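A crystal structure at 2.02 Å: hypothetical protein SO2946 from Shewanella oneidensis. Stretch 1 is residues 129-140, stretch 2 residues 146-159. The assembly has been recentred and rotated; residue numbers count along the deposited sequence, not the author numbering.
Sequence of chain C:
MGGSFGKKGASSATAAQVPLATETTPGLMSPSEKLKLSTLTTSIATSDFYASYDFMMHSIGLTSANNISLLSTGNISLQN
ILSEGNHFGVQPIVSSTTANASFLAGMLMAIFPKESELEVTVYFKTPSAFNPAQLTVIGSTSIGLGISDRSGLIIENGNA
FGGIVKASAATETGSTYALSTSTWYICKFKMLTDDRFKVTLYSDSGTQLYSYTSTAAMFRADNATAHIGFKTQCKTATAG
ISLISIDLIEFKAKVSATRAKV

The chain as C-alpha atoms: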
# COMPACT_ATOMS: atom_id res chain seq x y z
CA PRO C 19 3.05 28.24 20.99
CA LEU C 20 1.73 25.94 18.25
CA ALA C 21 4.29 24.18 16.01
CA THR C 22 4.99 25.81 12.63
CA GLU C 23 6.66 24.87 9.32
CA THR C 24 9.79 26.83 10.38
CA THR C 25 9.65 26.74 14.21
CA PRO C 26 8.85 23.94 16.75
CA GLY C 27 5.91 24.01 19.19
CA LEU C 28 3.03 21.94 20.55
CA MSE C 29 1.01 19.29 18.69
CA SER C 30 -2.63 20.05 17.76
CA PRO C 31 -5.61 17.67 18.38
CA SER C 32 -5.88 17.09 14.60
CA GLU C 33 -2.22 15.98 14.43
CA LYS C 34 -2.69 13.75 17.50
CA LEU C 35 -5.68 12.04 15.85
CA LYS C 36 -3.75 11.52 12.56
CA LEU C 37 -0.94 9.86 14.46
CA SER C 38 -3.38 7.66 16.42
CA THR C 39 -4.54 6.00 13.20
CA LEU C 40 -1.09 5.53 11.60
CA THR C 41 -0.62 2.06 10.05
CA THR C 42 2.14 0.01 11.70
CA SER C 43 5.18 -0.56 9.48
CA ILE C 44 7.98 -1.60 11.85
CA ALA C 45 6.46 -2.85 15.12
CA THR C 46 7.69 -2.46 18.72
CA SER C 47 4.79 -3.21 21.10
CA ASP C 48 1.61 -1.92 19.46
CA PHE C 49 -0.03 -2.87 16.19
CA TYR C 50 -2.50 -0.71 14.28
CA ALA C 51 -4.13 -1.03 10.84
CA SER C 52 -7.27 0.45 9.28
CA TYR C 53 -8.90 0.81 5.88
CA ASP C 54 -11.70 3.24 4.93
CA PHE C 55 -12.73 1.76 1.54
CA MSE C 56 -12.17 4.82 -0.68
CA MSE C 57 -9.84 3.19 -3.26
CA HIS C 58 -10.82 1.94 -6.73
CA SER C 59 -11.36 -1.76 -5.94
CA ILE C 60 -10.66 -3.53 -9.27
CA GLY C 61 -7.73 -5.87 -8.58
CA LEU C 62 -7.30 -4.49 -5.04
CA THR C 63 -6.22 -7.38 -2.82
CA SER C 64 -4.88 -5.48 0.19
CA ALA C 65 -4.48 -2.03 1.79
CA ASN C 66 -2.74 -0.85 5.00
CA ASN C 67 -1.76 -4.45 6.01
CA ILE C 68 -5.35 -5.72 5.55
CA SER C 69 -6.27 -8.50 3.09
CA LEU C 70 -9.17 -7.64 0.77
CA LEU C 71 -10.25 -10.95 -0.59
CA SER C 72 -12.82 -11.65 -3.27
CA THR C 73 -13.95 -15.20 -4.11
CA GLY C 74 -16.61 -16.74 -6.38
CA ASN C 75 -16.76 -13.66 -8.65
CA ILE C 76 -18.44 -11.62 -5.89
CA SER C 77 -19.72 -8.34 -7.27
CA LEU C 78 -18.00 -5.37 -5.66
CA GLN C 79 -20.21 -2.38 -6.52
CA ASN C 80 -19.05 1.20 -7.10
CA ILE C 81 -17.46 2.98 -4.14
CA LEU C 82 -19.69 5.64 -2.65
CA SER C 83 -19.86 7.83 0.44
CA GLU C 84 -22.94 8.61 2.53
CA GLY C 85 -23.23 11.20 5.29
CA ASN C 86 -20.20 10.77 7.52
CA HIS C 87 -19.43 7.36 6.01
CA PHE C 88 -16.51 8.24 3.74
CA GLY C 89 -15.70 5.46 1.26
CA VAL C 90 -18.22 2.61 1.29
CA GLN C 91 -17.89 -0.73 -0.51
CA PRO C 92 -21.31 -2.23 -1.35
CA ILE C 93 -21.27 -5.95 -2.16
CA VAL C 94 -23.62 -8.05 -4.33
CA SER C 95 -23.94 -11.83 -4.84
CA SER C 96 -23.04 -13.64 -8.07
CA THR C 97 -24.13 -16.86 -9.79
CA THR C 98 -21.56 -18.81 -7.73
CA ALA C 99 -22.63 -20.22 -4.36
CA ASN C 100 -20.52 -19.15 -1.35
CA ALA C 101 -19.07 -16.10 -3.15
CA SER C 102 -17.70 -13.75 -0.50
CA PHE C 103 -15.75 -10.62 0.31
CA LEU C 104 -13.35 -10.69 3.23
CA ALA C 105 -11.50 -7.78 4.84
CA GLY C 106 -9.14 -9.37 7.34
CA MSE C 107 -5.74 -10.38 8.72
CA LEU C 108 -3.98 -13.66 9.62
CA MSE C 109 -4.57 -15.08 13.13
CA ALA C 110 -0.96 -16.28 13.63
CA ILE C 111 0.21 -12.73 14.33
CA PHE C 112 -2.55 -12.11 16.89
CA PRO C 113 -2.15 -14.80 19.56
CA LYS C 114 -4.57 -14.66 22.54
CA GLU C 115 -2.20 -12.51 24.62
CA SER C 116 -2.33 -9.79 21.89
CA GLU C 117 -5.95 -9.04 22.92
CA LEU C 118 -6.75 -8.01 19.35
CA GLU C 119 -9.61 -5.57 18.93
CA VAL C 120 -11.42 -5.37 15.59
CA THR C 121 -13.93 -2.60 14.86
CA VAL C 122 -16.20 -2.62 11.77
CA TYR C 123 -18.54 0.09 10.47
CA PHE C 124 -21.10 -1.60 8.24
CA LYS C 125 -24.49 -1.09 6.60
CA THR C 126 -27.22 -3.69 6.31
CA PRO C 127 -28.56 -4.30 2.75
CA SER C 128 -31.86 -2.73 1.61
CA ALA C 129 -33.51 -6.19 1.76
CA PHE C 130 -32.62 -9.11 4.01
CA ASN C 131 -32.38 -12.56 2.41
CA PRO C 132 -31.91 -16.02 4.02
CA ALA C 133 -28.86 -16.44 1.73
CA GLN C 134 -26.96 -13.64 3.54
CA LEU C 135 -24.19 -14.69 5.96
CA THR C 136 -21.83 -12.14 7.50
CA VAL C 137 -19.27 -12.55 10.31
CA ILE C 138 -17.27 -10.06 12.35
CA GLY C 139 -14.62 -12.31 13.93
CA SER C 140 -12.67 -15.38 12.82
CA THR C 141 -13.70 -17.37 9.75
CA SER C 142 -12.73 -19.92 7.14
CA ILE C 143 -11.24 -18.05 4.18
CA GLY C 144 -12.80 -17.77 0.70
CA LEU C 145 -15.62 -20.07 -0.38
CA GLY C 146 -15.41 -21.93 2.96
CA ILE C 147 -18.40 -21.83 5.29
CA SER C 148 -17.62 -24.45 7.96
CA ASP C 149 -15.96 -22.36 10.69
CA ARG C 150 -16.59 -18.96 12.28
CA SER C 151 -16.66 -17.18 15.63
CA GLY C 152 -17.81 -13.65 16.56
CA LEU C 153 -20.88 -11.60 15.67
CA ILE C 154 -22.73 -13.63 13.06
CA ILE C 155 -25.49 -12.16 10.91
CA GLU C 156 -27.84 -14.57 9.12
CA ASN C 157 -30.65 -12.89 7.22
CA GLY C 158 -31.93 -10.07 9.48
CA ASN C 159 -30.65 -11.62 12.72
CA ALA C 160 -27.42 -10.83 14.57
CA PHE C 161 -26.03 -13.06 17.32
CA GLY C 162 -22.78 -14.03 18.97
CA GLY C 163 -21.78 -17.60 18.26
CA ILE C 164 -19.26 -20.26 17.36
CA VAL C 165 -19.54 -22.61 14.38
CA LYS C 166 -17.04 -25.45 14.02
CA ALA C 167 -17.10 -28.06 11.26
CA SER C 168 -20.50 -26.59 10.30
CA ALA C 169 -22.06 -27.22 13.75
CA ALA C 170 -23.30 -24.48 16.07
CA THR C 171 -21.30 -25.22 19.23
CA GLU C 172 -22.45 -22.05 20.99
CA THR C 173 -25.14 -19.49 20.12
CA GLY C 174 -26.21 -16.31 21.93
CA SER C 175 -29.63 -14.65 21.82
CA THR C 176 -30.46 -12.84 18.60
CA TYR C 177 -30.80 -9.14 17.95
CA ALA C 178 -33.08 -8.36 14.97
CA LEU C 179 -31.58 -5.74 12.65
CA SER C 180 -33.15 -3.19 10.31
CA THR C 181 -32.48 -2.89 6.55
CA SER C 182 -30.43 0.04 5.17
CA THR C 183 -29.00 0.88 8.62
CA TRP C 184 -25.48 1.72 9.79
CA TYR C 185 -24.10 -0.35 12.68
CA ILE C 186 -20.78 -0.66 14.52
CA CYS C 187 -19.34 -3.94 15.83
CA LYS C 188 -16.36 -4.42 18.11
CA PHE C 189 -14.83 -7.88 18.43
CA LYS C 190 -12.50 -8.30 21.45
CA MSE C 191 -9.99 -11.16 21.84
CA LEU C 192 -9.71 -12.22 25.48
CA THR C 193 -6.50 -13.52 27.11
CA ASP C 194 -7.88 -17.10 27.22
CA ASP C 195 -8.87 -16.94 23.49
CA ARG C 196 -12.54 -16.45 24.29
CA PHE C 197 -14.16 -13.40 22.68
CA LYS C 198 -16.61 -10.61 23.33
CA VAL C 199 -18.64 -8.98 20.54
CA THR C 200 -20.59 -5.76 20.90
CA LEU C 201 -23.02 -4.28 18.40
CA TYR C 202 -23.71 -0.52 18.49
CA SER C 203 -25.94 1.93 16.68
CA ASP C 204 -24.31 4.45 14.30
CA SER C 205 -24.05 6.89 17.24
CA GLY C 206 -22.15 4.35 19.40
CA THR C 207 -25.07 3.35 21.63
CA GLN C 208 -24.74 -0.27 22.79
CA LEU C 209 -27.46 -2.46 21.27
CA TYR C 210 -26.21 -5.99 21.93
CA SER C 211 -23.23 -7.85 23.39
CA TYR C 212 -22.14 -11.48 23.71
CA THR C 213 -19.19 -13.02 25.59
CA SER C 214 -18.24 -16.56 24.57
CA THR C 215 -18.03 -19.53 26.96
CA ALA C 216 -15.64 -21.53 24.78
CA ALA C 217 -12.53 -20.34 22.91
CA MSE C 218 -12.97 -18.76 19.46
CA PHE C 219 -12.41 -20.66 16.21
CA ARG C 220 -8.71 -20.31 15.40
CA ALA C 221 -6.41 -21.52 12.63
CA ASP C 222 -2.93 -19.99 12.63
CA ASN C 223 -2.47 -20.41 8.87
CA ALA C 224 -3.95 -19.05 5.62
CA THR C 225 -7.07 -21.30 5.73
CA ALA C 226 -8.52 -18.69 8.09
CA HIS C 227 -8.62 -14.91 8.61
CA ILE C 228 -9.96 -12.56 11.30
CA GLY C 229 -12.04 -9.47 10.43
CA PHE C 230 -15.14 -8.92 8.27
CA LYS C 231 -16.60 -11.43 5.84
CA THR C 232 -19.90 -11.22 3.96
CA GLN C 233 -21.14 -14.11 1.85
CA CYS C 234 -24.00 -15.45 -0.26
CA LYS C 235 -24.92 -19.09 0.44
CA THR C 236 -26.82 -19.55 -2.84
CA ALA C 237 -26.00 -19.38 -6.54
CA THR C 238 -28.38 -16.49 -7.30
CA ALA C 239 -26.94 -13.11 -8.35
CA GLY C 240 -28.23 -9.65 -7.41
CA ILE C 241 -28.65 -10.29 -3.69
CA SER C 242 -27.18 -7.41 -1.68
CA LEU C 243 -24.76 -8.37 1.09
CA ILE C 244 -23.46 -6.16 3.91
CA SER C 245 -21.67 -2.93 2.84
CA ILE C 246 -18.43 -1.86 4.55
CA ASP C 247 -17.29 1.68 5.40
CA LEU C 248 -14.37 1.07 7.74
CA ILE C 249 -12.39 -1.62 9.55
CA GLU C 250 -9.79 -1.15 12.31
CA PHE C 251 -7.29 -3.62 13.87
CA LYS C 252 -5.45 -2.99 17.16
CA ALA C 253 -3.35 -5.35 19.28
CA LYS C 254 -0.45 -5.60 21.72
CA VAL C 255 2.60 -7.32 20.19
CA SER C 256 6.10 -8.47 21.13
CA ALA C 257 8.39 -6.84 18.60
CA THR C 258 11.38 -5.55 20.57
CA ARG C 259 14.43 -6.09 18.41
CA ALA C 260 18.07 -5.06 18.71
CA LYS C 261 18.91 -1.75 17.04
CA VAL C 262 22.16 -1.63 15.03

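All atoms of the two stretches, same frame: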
# COMPACT_ATOMS: atom_id res chain seq x y z
N ALA C 129 -32.62 -5.06 1.51
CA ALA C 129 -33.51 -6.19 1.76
C ALA C 129 -32.69 -7.31 2.39
O ALA C 129 -31.59 -7.63 1.90
CB ALA C 129 -34.15 -6.69 0.45
N PHE C 130 -33.20 -7.89 3.47
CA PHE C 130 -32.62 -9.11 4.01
C PHE C 130 -32.99 -10.31 3.13
O PHE C 130 -33.99 -10.28 2.41
CB PHE C 130 -33.04 -9.34 5.47
CG PHE C 130 -32.48 -8.32 6.43
CD1 PHE C 130 -31.11 -8.08 6.51
CD2 PHE C 130 -33.33 -7.59 7.26
CE1 PHE C 130 -30.60 -7.14 7.40
CE2 PHE C 130 -32.83 -6.64 8.15
CZ PHE C 130 -31.47 -6.41 8.22
N ASN C 131 -32.17 -11.35 3.19
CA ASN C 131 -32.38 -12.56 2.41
C ASN C 131 -31.77 -13.70 3.21
O ASN C 131 -30.70 -13.52 3.81
CB ASN C 131 -31.71 -12.40 1.04
CG ASN C 131 -32.04 -13.53 0.07
OD1 ASN C 131 -31.59 -14.66 0.24
ND2 ASN C 131 -32.79 -13.21 -0.98
N PRO C 132 -32.46 -14.86 3.29
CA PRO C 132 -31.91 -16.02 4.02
C PRO C 132 -30.54 -16.50 3.51
O PRO C 132 -29.85 -17.21 4.23
CB PRO C 132 -32.98 -17.11 3.83
CG PRO C 132 -33.88 -16.62 2.74
CD PRO C 132 -33.81 -15.13 2.76
N ALA C 133 -30.15 -16.07 2.32
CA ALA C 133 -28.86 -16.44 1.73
C ALA C 133 -27.68 -15.61 2.28
O ALA C 133 -26.51 -15.96 2.05
CB ALA C 133 -28.92 -16.33 0.22
N GLN C 134 -27.99 -14.52 2.99
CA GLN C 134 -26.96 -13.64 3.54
C GLN C 134 -26.32 -14.20 4.82
O GLN C 134 -27.01 -14.53 5.79
CB GLN C 134 -27.52 -12.24 3.81
CG GLN C 134 -28.08 -11.52 2.59
CD GLN C 134 -29.09 -10.44 2.94
OE1 GLN C 134 -29.52 -10.31 4.10
NE2 GLN C 134 -29.49 -9.65 1.95
N LEU C 135 -24.99 -14.30 4.80
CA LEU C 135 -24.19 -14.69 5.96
C LEU C 135 -22.99 -13.76 6.08
O LEU C 135 -22.15 -13.69 5.18
CB LEU C 135 -23.73 -16.16 5.86
CG LEU C 135 -22.73 -16.72 6.90
CD1 LEU C 135 -23.31 -16.78 8.32
CD2 LEU C 135 -22.25 -18.10 6.50
N THR C 136 -22.93 -13.05 7.20
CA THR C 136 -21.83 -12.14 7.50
C THR C 136 -21.26 -12.47 8.88
O THR C 136 -22.01 -12.86 9.79
CB THR C 136 -22.31 -10.66 7.45
OG1 THR C 136 -22.91 -10.42 6.18
CG2 THR C 136 -21.15 -9.70 7.63
N VAL C 137 -19.94 -12.34 9.03
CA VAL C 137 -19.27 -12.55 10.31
C VAL C 137 -18.29 -11.41 10.60
O VAL C 137 -17.53 -10.99 9.73
CB VAL C 137 -18.47 -13.89 10.36
CG1 VAL C 137 -17.91 -14.14 11.76
CG2 VAL C 137 -19.36 -15.06 9.95
N ILE C 138 -18.33 -10.90 11.83
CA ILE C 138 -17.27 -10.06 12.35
C ILE C 138 -16.56 -10.91 13.43
O ILE C 138 -17.11 -11.15 14.50
CB ILE C 138 -17.79 -8.68 12.87
CG1 ILE C 138 -18.32 -7.85 11.69
CG2 ILE C 138 -16.67 -7.89 13.52
CD1 ILE C 138 -19.73 -7.32 11.90
N GLY C 139 -15.37 -11.39 13.09
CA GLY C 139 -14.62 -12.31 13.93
C GLY C 139 -13.74 -13.19 13.07
O GLY C 139 -13.30 -12.78 12.00
N SER C 140 -13.48 -14.41 13.55
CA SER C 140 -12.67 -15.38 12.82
C SER C 140 -13.55 -16.19 11.87
O SER C 140 -14.75 -16.37 12.11
CB SER C 140 -11.92 -16.31 13.78
OG SER C 140 -12.82 -17.05 14.59
N GLY C 146 -15.15 -21.13 1.76
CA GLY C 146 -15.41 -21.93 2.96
C GLY C 146 -16.50 -21.34 3.82
O GLY C 146 -16.70 -20.12 3.86
N ILE C 147 -17.21 -22.22 4.52
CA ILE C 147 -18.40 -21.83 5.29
C ILE C 147 -18.57 -22.66 6.58
O ILE C 147 -19.59 -22.56 7.28
CB ILE C 147 -19.65 -21.89 4.37
CG1 ILE C 147 -20.85 -21.19 5.00
CG2 ILE C 147 -19.95 -23.34 3.96
CD1 ILE C 147 -21.88 -20.70 3.98
N SER C 148 -17.55 -23.44 6.90
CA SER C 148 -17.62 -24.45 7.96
C SER C 148 -17.23 -23.96 9.35
O SER C 148 -17.60 -24.57 10.35
CB SER C 148 -16.72 -25.63 7.59
OG SER C 148 -15.39 -25.17 7.45
N ASP C 149 -16.48 -22.86 9.41
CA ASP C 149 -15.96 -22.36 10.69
C ASP C 149 -16.05 -20.84 10.82
O ASP C 149 -15.71 -20.11 9.89
CB ASP C 149 -14.49 -22.78 10.88
CG ASP C 149 -14.32 -24.29 10.92
OD1 ASP C 149 -14.54 -24.87 12.01
OD2 ASP C 149 -13.96 -24.88 9.88
N ARG C 150 -16.51 -20.38 11.98
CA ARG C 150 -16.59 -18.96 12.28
C ARG C 150 -16.85 -18.73 13.77
O ARG C 150 -17.37 -19.61 14.48
CB ARG C 150 -17.66 -18.25 11.44
CG ARG C 150 -19.04 -18.87 11.57
CD ARG C 150 -19.99 -18.36 10.50
NE ARG C 150 -21.19 -19.19 10.43
CZ ARG C 150 -21.29 -20.31 9.71
NH1 ARG C 150 -22.41 -21.00 9.71
NH2 ARG C 150 -20.25 -20.73 9.00
N SER C 151 -16.50 -17.54 14.24
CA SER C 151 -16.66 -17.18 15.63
C SER C 151 -16.66 -15.65 15.77
O SER C 151 -15.73 -14.97 15.30
CB SER C 151 -15.55 -17.85 16.45
OG SER C 151 -15.18 -17.05 17.55
N GLY C 152 -17.70 -15.10 16.38
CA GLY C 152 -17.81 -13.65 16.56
C GLY C 152 -19.26 -13.21 16.49
O GLY C 152 -20.15 -13.94 16.93
N LEU C 153 -19.50 -12.02 15.96
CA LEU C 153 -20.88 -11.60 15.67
C LEU C 153 -21.27 -12.13 14.30
O LEU C 153 -20.69 -11.75 13.28
CB LEU C 153 -21.06 -10.09 15.73
CG LEU C 153 -22.53 -9.64 15.72
CD1 LEU C 153 -23.15 -9.70 17.12
CD2 LEU C 153 -22.68 -8.25 15.12
N ILE C 154 -22.26 -13.02 14.29
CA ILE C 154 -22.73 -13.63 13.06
C ILE C 154 -24.06 -12.99 12.67
O ILE C 154 -24.91 -12.75 13.53
CB ILE C 154 -22.87 -15.17 13.22
CG1 ILE C 154 -21.51 -15.80 13.54
CG2 ILE C 154 -23.49 -15.81 11.95
CD1 ILE C 154 -21.62 -17.12 14.32
N ILE C 155 -24.24 -12.71 11.39
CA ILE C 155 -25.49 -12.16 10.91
C ILE C 155 -26.03 -13.07 9.82
O ILE C 155 -25.44 -13.17 8.74
CB ILE C 155 -25.32 -10.70 10.38
CG1 ILE C 155 -24.79 -9.79 11.51
CG2 ILE C 155 -26.64 -10.18 9.78
CD1 ILE C 155 -24.29 -8.42 11.05
N GLU C 156 -27.13 -13.76 10.11
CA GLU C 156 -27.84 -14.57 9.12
C GLU C 156 -29.19 -13.93 8.84
O GLU C 156 -30.00 -13.76 9.75
CB GLU C 156 -28.03 -16.01 9.60
CG GLU C 156 -26.73 -16.72 9.89
CD GLU C 156 -26.92 -18.15 10.35
OE1 GLU C 156 -27.93 -18.44 11.04
OE2 GLU C 156 -26.06 -18.99 10.03
N ASN C 157 -29.43 -13.57 7.58
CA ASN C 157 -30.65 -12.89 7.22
C ASN C 157 -30.71 -11.58 8.04
O ASN C 157 -29.72 -10.84 8.08
CB ASN C 157 -31.84 -13.83 7.48
CG ASN C 157 -33.04 -13.53 6.59
OD1 ASN C 157 -33.11 -12.49 5.93
ND2 ASN C 157 -34.00 -14.45 6.60
N GLY C 158 -31.82 -11.30 8.71
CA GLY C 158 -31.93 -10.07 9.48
C GLY C 158 -31.56 -10.19 10.95
O GLY C 158 -31.85 -9.28 11.73
N ASN C 159 -30.94 -11.31 11.32
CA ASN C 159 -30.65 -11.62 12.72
C ASN C 159 -29.17 -11.62 13.05
O ASN C 159 -28.40 -12.32 12.40
CB ASN C 159 -31.25 -12.98 13.10
CG ASN C 159 -32.77 -12.99 13.04
OD1 ASN C 159 -33.42 -12.07 13.53
ND2 ASN C 159 -33.34 -14.03 12.44
O HOH W 1 -27.90 -9.75 6.31
O HOH W 2 -25.45 -11.14 6.49

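An antiparallel backbone ladder carries this contact. Thr-136 and Ile-155 exchange two hydrogen bonds, Ile-155 N to Thr-136 O at 2.7 Å and Thr-136 N to Ile-155 O at 2.9 Å. Ile-138 pairs likewise with Leu-153, and Ser-140 with Ser-151, while Asn-157 N extends the ladder to Gln-134 O at 3.2 Å. Water 1 donates to both Gln-134 OE1 and Asn-157 O, tying the side chain of one stretch to the backbone of the other.

Where both stretches turn a corner, Gly-139 faces Gly-152, their CA atoms 4.3 Å apart. A CB on Gly-139 would strike Ser-151 O, and one on Gly-152 would strike Ile-138 O; the backbone angles of each also call for glycine.

Side chains then sort by face. Thr-136, Ile-138, Leu-153 and Ile-155 share one, beta-branched or leucine and buried. On the other, Leu-135 CD1 packs 3.8 Å from Ile-154 CG2, and Val-137 CG2 lies 3.4 Å from Arg-150 CD. Arg-150 spends its aliphatic stem on this packing, lays a guanidinium face against Leu-135 CD2, and anchors NH2 on Ile-147 O at 2.6 Å.

At the far end, the Phe-130 ring covers Gly-158, whose CA sits 3.5 Å from the centroid of the Phe-130 ring; the bare glycine permits this closeness.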